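Local structure of N5-carboxyaminoimidazole ribonucleotide synthetase (Bacillus anthracis, 3QFF) at residues Q92-E95 with K96-L100; R9-L12 with P13-I17. The protein probably carboxylates 5-aminoimidazole ribonucleotide with bicarbonate and ATP to N5-carboxyaminoimidazole ribonucleotide, a step of bacterial purine biosynthesis, and is captured here with ADP bound. All coordinates share one frame; numbering follows the deposited sequence.

Contact 1 (Q92-E95 with K96-L100); sequences QWLE and KHAYL
His97 N donates to Trp93 O at 2.7 Å, the donor lying nearly on the extension of the C=O bond, while the side chains of the same two residues meet on the helix surface. His97 CB sits over the six-membered part of the indole as a CH-pi contact, 3.8 Å from the ring centroid and 17° off its normal. His97 CD2 reaches Trp93 CD1 at 3.4 Å, the imidazole turned oblique to the five-membered ring with planes at 45°. Trp93 CG lies anti to the backbone N (chi1 -166°), which swings the indole forward along the helix over the turn that carries His97. These are the last turns of helix 88-97 in the preATP-grasp domain, a Rossmann-like unit, and they pack on helix 66-74 through Trp93 and Leu94. Lys96 N bonds to Gln92 O at 3.0 Å and only weakly to Trp93 O. Ala98, the first residue to leave helical angles, still gives its N to Leu94 O at 2.9 Å. Beyond it a water takes over, donating to Glu95 O at 2.7 Å and weakly to Ala98 O while accepting from Leu100 N at 2.9 Å. Leu94 CD2 touches Ala98 CB at 4.1 Å. Glu95 OE1 is hydrogen-bonded by Ser104 OG rather than paired with Lys96 NZ.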
ATOM      1  N   GLN A  92      16.597  -7.700  26.683  1.00 25.55           N
ATOM      2  CA  GLN A  92      15.938  -7.986  27.956  1.00 25.76           C
ATOM      3  C   GLN A  92      15.246  -6.729  28.483  1.00 25.98           C
ATOM      4  O   GLN A  92      14.121  -6.799  28.990  1.00 26.07           O
ATOM      5  CB  GLN A  92      16.912  -8.527  29.015  1.00 25.50           C
ATOM      6  CG  GLN A  92      16.201  -8.927  30.312  1.00 25.83           C
ATOM      7  CD  GLN A  92      17.103  -9.655  31.303  1.00 24.73           C
ATOM      8  OE1 GLN A  92      17.099 -10.884  31.374  1.00 25.55           O
ATOM      9  NE2 GLN A  92      17.870  -8.897  32.072  1.00 22.78           N
ATOM     10  N   TRP A  93      15.913  -5.583  28.366  1.00 26.61           N
ATOM     11  CA  TRP A  93      15.302  -4.348  28.853  1.00 27.49           C
ATOM     12  C   TRP A  93      13.948  -4.112  28.164  1.00 27.05           C
ATOM     13  O   TRP A  93      12.921  -3.906  28.826  1.00 26.73           O
ATOM     14  CB  TRP A  93      16.223  -3.139  28.704  1.00 27.58           C
ATOM     15  CG  TRP A  93      15.687  -2.001  29.511  1.00 30.91           C
ATOM     16  CD1 TRP A  93      15.949  -1.724  30.832  1.00 32.77           C
ATOM     17  CD2 TRP A  93      14.738  -1.026  29.077  1.00 32.08           C
ATOM     18  NE1 TRP A  93      15.235  -0.619  31.234  1.00 34.10           N
ATOM     19  CE2 TRP A  93      14.483  -0.171  30.174  1.00 33.46           C
ATOM     20  CE3 TRP A  93      14.084  -0.782  27.858  1.00 33.40           C
ATOM     21  CZ2 TRP A  93      13.602   0.913  30.092  1.00 34.59           C
ATOM     22  CZ3 TRP A  93      13.205   0.300  27.778  1.00 33.82           C
ATOM     23  CH2 TRP A  93      12.968   1.126  28.890  1.00 34.09           C
ATOM     24  N   LEU A  94      13.956  -4.178  26.838  1.00 27.22           N
ATOM     25  CA  LEU A  94      12.742  -3.993  26.036  1.00 27.82           C
ATOM     26  C   LEU A  94      11.655  -4.998  26.386  1.00 28.99           C
ATOM     27  O   LEU A  94      10.494  -4.623  26.591  1.00 28.90           O
ATOM     28  CB  LEU A  94      13.077  -4.120  24.554  1.00 27.45           C
ATOM     29  CG  LEU A  94      13.868  -2.951  23.989  1.00 26.78           C
ATOM     30  CD1 LEU A  94      14.589  -3.388  22.723  1.00 26.39           C
ATOM     31  CD2 LEU A  94      12.937  -1.776  23.732  1.00 25.09           C
ATOM     32  N   GLU A  95      12.036  -6.273  26.460  1.00 29.73           N
ATOM     33  CA  GLU A  95      11.084  -7.345  26.742  1.00 31.17           C
ATOM     34  C   GLU A  95      10.385  -7.159  28.089  1.00 31.14           C
ATOM     35  O   GLU A  95       9.186  -7.419  28.223  1.00 30.86           O
ATOM     36  CB  GLU A  95      11.772  -8.714  26.664  1.00 31.68           C
ATOM     37  CG  GLU A  95      10.818  -9.876  26.409  1.00 35.45           C
ATOM     38  CD  GLU A  95      11.533 -11.201  26.230  1.00 40.63           C
ATOM     39  OE1 GLU A  95      12.742 -11.279  26.533  1.00 43.10           O
ATOM     40  OE2 GLU A  95      10.885 -12.171  25.781  1.00 44.22           O
ATOM     41  N   LYS A  96      11.120  -6.670  29.082  1.00 31.49           N
ATOM     42  CA  LYS A  96      10.554  -6.565  30.404  1.00 32.01           C
ATOM     43  C   LYS A  96      10.021  -5.174  30.767  1.00 31.83           C
ATOM     44  O   LYS A  96       9.081  -5.066  31.552  1.00 31.89           O
ATOM     45  CB  LYS A  96      11.530  -7.105  31.456  1.00 32.76           C
ATOM     46  CG  LYS A  96      12.069  -8.538  31.145  1.00 35.03           C
ATOM     47  CD  LYS A  96      11.000  -9.633  31.219  1.00 36.74           C
ATOM     48  CE  LYS A  96      11.515 -10.922  30.604  1.00 38.32           C
ATOM     49  NZ  LYS A  96      10.448 -11.942  30.392  1.00 39.81           N
ATOM     50  N   HIS A  97      10.575  -4.118  30.171  1.00 31.47           N
ATOM     51  CA  HIS A  97      10.173  -2.752  30.542  1.00 31.65           C
ATOM     52  C   HIS A  97       9.459  -1.961  29.443  1.00 31.02           C
ATOM     53  O   HIS A  97       8.961  -0.859  29.687  1.00 31.32           O
ATOM     54  CB  HIS A  97      11.373  -1.967  31.085  1.00 32.56           C
ATOM     55  CG  HIS A  97      12.053  -2.637  32.235  1.00 35.31           C
ATOM     56  ND1 HIS A  97      11.438  -2.825  33.455  1.00 39.52           N
ATOM     57  CD2 HIS A  97      13.291  -3.171  32.351  1.00 38.48           C
ATOM     58  CE1 HIS A  97      12.272  -3.442  34.275  1.00 41.17           C
ATOM     59  NE2 HIS A  97      13.404  -3.664  33.629  1.00 41.35           N
ATOM     60  N   ALA A  98       9.431  -2.508  28.231  1.00 29.78           N
ATOM     61  CA  ALA A  98       8.612  -1.959  27.159  1.00 28.55           C
ATOM     62  C   ALA A  98       7.652  -3.050  26.717  1.00 27.60           C
ATOM     63  O   ALA A  98       7.530  -4.092  27.376  1.00 26.68           O
ATOM     64  CB  ALA A  98       9.480  -1.512  25.987  1.00 29.25           C
ATOM     65  N   TYR A  99       6.954  -2.803  25.617  1.00 25.83           N
ATOM     66  CA  TYR A  99       6.102  -3.828  25.045  1.00 24.98           C
ATOM     67  C   TYR A  99       6.716  -4.361  23.745  1.00 24.36           C
ATOM     68  O   TYR A  99       6.610  -3.730  22.691  1.00 23.55           O
ATOM     69  CB  TYR A  99       4.661  -3.321  24.850  1.00 24.23           C
ATOM     70  CG  TYR A  99       3.744  -4.409  24.352  1.00 23.54           C
ATOM     71  CD1 TYR A  99       3.652  -5.635  25.022  1.00 23.65           C
ATOM     72  CD2 TYR A  99       2.974  -4.223  23.207  1.00 22.77           C
ATOM     73  CE1 TYR A  99       2.827  -6.652  24.546  1.00 24.29           C
ATOM     74  CE2 TYR A  99       2.140  -5.224  22.732  1.00 23.63           C
ATOM     75  CZ  TYR A  99       2.067  -6.435  23.404  1.00 23.80           C
ATOM     76  OH  TYR A  99       1.250  -7.426  22.916  1.00 23.57           O
ATOM     77  N   LEU A 100       7.382  -5.515  23.860  1.00 24.08           N
ATOM     78  CA  LEU A 100       8.046  -6.207  22.750  1.00 23.44           C
ATOM     79  C   LEU A 100       7.429  -7.614  22.608  1.00 23.76           C
ATOM     80  O   LEU A 100       8.022  -8.599  23.072  1.00 23.69           O
ATOM     81  CB  LEU A 100       9.558  -6.325  23.017  1.00 23.66           C
ATOM     82  CG  LEU A 100      10.440  -6.847  21.874  1.00 24.18           C
ATOM     83  CD1 LEU A 100      10.904  -5.691  21.004  1.00 23.27           C
ATOM     84  CD2 LEU A 100      11.647  -7.644  22.424  1.00 24.61           C
TER
HETATM   85  O   HOH W   1       7.386  -7.220  26.232  1.00 27.89           O

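Contact 2 (R9-L12 with P13-I17); sequences RIIL and PGKTI
Lys15 N donates to Leu12 O across a tight turn, 3.1 Å long with an N-H...O angle of 161°, the donor slightly tilted from the carbonyl plane. This is the sole direct hydrogen bond between residues 9-12 and 13-17; Lys15 CG packs beside the same oxygen, 3.2 Å from Leu12 O. A water supplies the other polar link: it donates to Ile10 O at 3.2 Å, and accepts from Leu12 N and from Lys15 NZ, each at 3.0 Å. The lysine chain bends at chi2 (-71°) and again at chi4, folding back so that the ammonium group reaches this water beside the backbone of Ile10 and Leu12; the water thus ties two main-chain groups to a side-chain charge.

Apolar contacts are confined to Ile11, Leu12, Pro13 and the aliphatic part of Lys15. Ile11 CG2, anti to its own amide nitrogen, lies against Lys15 CB at 3.8 Å, the two side chains crossing at about a right angle, so the aliphatic base of the lysine packs while its tip serves the water. On the leading corner of the turn, Leu12 CB meets Pro13 CD at 3.6 Å.

Outside the two segments, Tyr38 OH bonds to Ile11 O, and Leu12 and Pro13 pack on Val333 and Leu343 of the second subunit, placing the turn at the dimer interface.

Leu12 to Lys15 form a type II beta turn, with Pro13 and Gly14 at its corners; at the positive phi of Gly14 (107°) a CB would jam against the carbonyl O of Pro13, so the lack of a side chain suits the position. The turn leads into strand 16-20, an inner strand of the parallel sheet of the Rossmann-like preATP-grasp domain.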
ATOM      1  N   ARG A   9      -4.051  -8.425  24.783  1.00 39.31           N
ATOM      2  CA  ARG A   9      -3.490  -7.062  24.609  1.00 36.13           C
ATOM      3  C   ARG A   9      -3.464  -6.570  23.151  1.00 33.68           C
ATOM      4  O   ARG A   9      -2.756  -7.129  22.301  1.00 32.40           O
ATOM      5  CB  ARG A   9      -2.096  -6.981  25.218  1.00 36.50           C
ATOM      6  CG  ARG A   9      -1.495  -5.570  25.274  1.00 36.11           C
ATOM      7  CD  ARG A   9      -0.386  -5.560  26.320  1.00 35.92           C
ATOM      8  NE  ARG A   9       0.324  -4.295  26.375  1.00 34.50           N
ATOM      9  CZ  ARG A   9       1.244  -3.990  27.284  1.00 34.14           C
ATOM     10  NH1 ARG A   9       1.581  -4.862  28.230  1.00 33.14           N
ATOM     11  NH2 ARG A   9       1.830  -2.805  27.243  1.00 33.10           N
ATOM     12  N   ILE A  10      -4.234  -5.517  22.891  1.00 30.46           N
ATOM     13  CA  ILE A  10      -4.375  -4.945  21.556  1.00 28.24           C
ATOM     14  C   ILE A  10      -3.804  -3.540  21.530  1.00 26.85           C
ATOM     15  O   ILE A  10      -4.048  -2.746  22.442  1.00 26.33           O
ATOM     16  CB  ILE A  10      -5.864  -4.908  21.120  1.00 28.93           C
ATOM     17  CG1 ILE A  10      -6.431  -6.334  21.019  1.00 29.46           C
ATOM     18  CG2 ILE A  10      -6.036  -4.142  19.792  1.00 28.38           C
ATOM     19  CD1 ILE A  10      -7.976  -6.389  20.892  1.00 31.64           C
ATOM     20  N   ILE A  11      -3.030  -3.241  20.488  1.00 25.32           N
ATOM     21  CA  ILE A  11      -2.497  -1.890  20.261  1.00 23.52           C
ATOM     22  C   ILE A  11      -3.312  -1.219  19.149  1.00 24.00           C
ATOM     23  O   ILE A  11      -3.168  -1.552  17.964  1.00 22.48           O
ATOM     24  CB  ILE A  11      -0.995  -1.917  19.886  1.00 23.13           C
ATOM     25  CG1 ILE A  11      -0.168  -2.767  20.870  1.00 21.06           C
ATOM     26  CG2 ILE A  11      -0.437  -0.500  19.729  1.00 23.23           C
ATOM     27  CD1 ILE A  11      -0.174  -2.251  22.371  1.00 18.92           C
ATOM     28  N   LEU A  12      -4.158  -0.274  19.549  1.00 23.80           N
ATOM     29  CA  LEU A  12      -5.120   0.346  18.639  1.00 25.03           C
ATOM     30  C   LEU A  12      -4.516   1.378  17.695  1.00 25.03           C
ATOM     31  O   LEU A  12      -3.545   2.059  18.042  1.00 25.54           O
ATOM     32  CB  LEU A  12      -6.268   0.995  19.432  1.00 24.05           C
ATOM     33  CG  LEU A  12      -7.215   0.049  20.166  1.00 26.64           C
ATOM     34  CD1 LEU A  12      -8.198   0.823  21.076  1.00 26.41           C
ATOM     35  CD2 LEU A  12      -7.945  -0.874  19.177  1.00 26.96           C
ATOM     36  N   PRO A  13      -5.111   1.519  16.500  1.00 25.46           N
ATOM     37  CA  PRO A  13      -4.786   2.640  15.612  1.00 25.59           C
ATOM     38  C   PRO A  13      -4.719   3.944  16.387  1.00 26.05           C
ATOM     39  O   PRO A  13      -5.548   4.173  17.274  1.00 26.06           O
ATOM     40  CB  PRO A  13      -5.962   2.659  14.659  1.00 26.03           C
ATOM     41  CG  PRO A  13      -6.291   1.167  14.501  1.00 25.27           C
ATOM     42  CD  PRO A  13      -6.089   0.595  15.886  1.00 25.73           C
ATOM     43  N   GLY A  14      -3.712   4.767  16.088  1.00 26.00           N
ATOM     44  CA  GLY A  14      -3.530   6.032  16.788  1.00 25.26           C
ATOM     45  C   GLY A  14      -2.344   5.974  17.733  1.00 25.44           C
ATOM     46  O   GLY A  14      -1.752   7.000  18.047  1.00 25.42           O
ATOM     47  N   LYS A  15      -1.984   4.770  18.175  1.00 24.23           N
ATOM     48  CA  LYS A  15      -0.803   4.591  19.024  1.00 23.66           C
ATOM     49  C   LYS A  15       0.466   4.637  18.177  1.00 22.58           C
ATOM     50  O   LYS A  15       0.400   4.597  16.948  1.00 22.34           O
ATOM     51  CB  LYS A  15      -0.871   3.261  19.782  1.00 23.48           C
ATOM     52  CG  LYS A  15      -2.067   3.099  20.722  1.00 25.17           C
ATOM     53  CD  LYS A  15      -1.966   3.996  21.961  1.00 28.65           C
ATOM     54  CE  LYS A  15      -2.915   3.507  23.057  1.00 28.59           C
ATOM     55  NZ  LYS A  15      -4.317   3.484  22.539  1.00 32.34           N
ATOM     56  N   THR A  16       1.614   4.678  18.850  1.00 22.36           N
ATOM     57  CA  THR A  16       2.919   4.756  18.204  1.00 21.99           C
ATOM     58  C   THR A  16       3.597   3.389  18.165  1.00 22.09           C
ATOM     59  O   THR A  16       3.766   2.717  19.202  1.00 22.71           O
ATOM     60  CB  THR A  16       3.855   5.761  18.940  1.00 22.34           C
ATOM     61  OG1 THR A  16       3.221   7.044  19.014  1.00 22.91           O
ATOM     62  CG2 THR A  16       5.210   5.890  18.242  1.00 21.74           C
ATOM     63  N   ILE A  17       3.994   3.000  16.962  1.00 21.09           N
ATOM     64  CA  ILE A  17       4.855   1.854  16.784  1.00 21.10           C
ATOM     65  C   ILE A  17       6.299   2.328  16.617  1.00 20.89           C
ATOM     66  O   ILE A  17       6.611   3.142  15.725  1.00 21.25           O
ATOM     67  CB  ILE A  17       4.422   1.000  15.568  1.00 20.93           C
ATOM     68  CG1 ILE A  17       2.969   0.535  15.747  1.00 21.13           C
ATOM     69  CG2 ILE A  17       5.391  -0.174  15.393  1.00 20.96           C
ATOM     70  CD1 ILE A  17       2.351  -0.090  14.496  1.00 21.86           C
TER
HETATM   71  O   HOH W   2      -4.211   0.470  22.442  1.00 25.21           O

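Overall arrangement
Contact 2 comes first in the chain and lies at the start of one strand of the parallel sheet, whereas contact 1 closes helix 88-97, which follows strand 78-81, the neighbour of that strand in the sheet. Their centres are 16 Å apart, and Tyr99 bridges them: its CD1 is 3.7 Å from CZ of Arg9, with which the ring makes a cation-pi interaction, and its CE2 is 3.8 Å from CD1 of Ile11. Tyr99 also joins strand 78-81 through backbone hydrogen bonds with Val79. Neither contact includes residues of the ADP pocket, which lie between 113 and 274; contact 2 instead borders the second subunit, while contact 1 touches no other chain of the assembly.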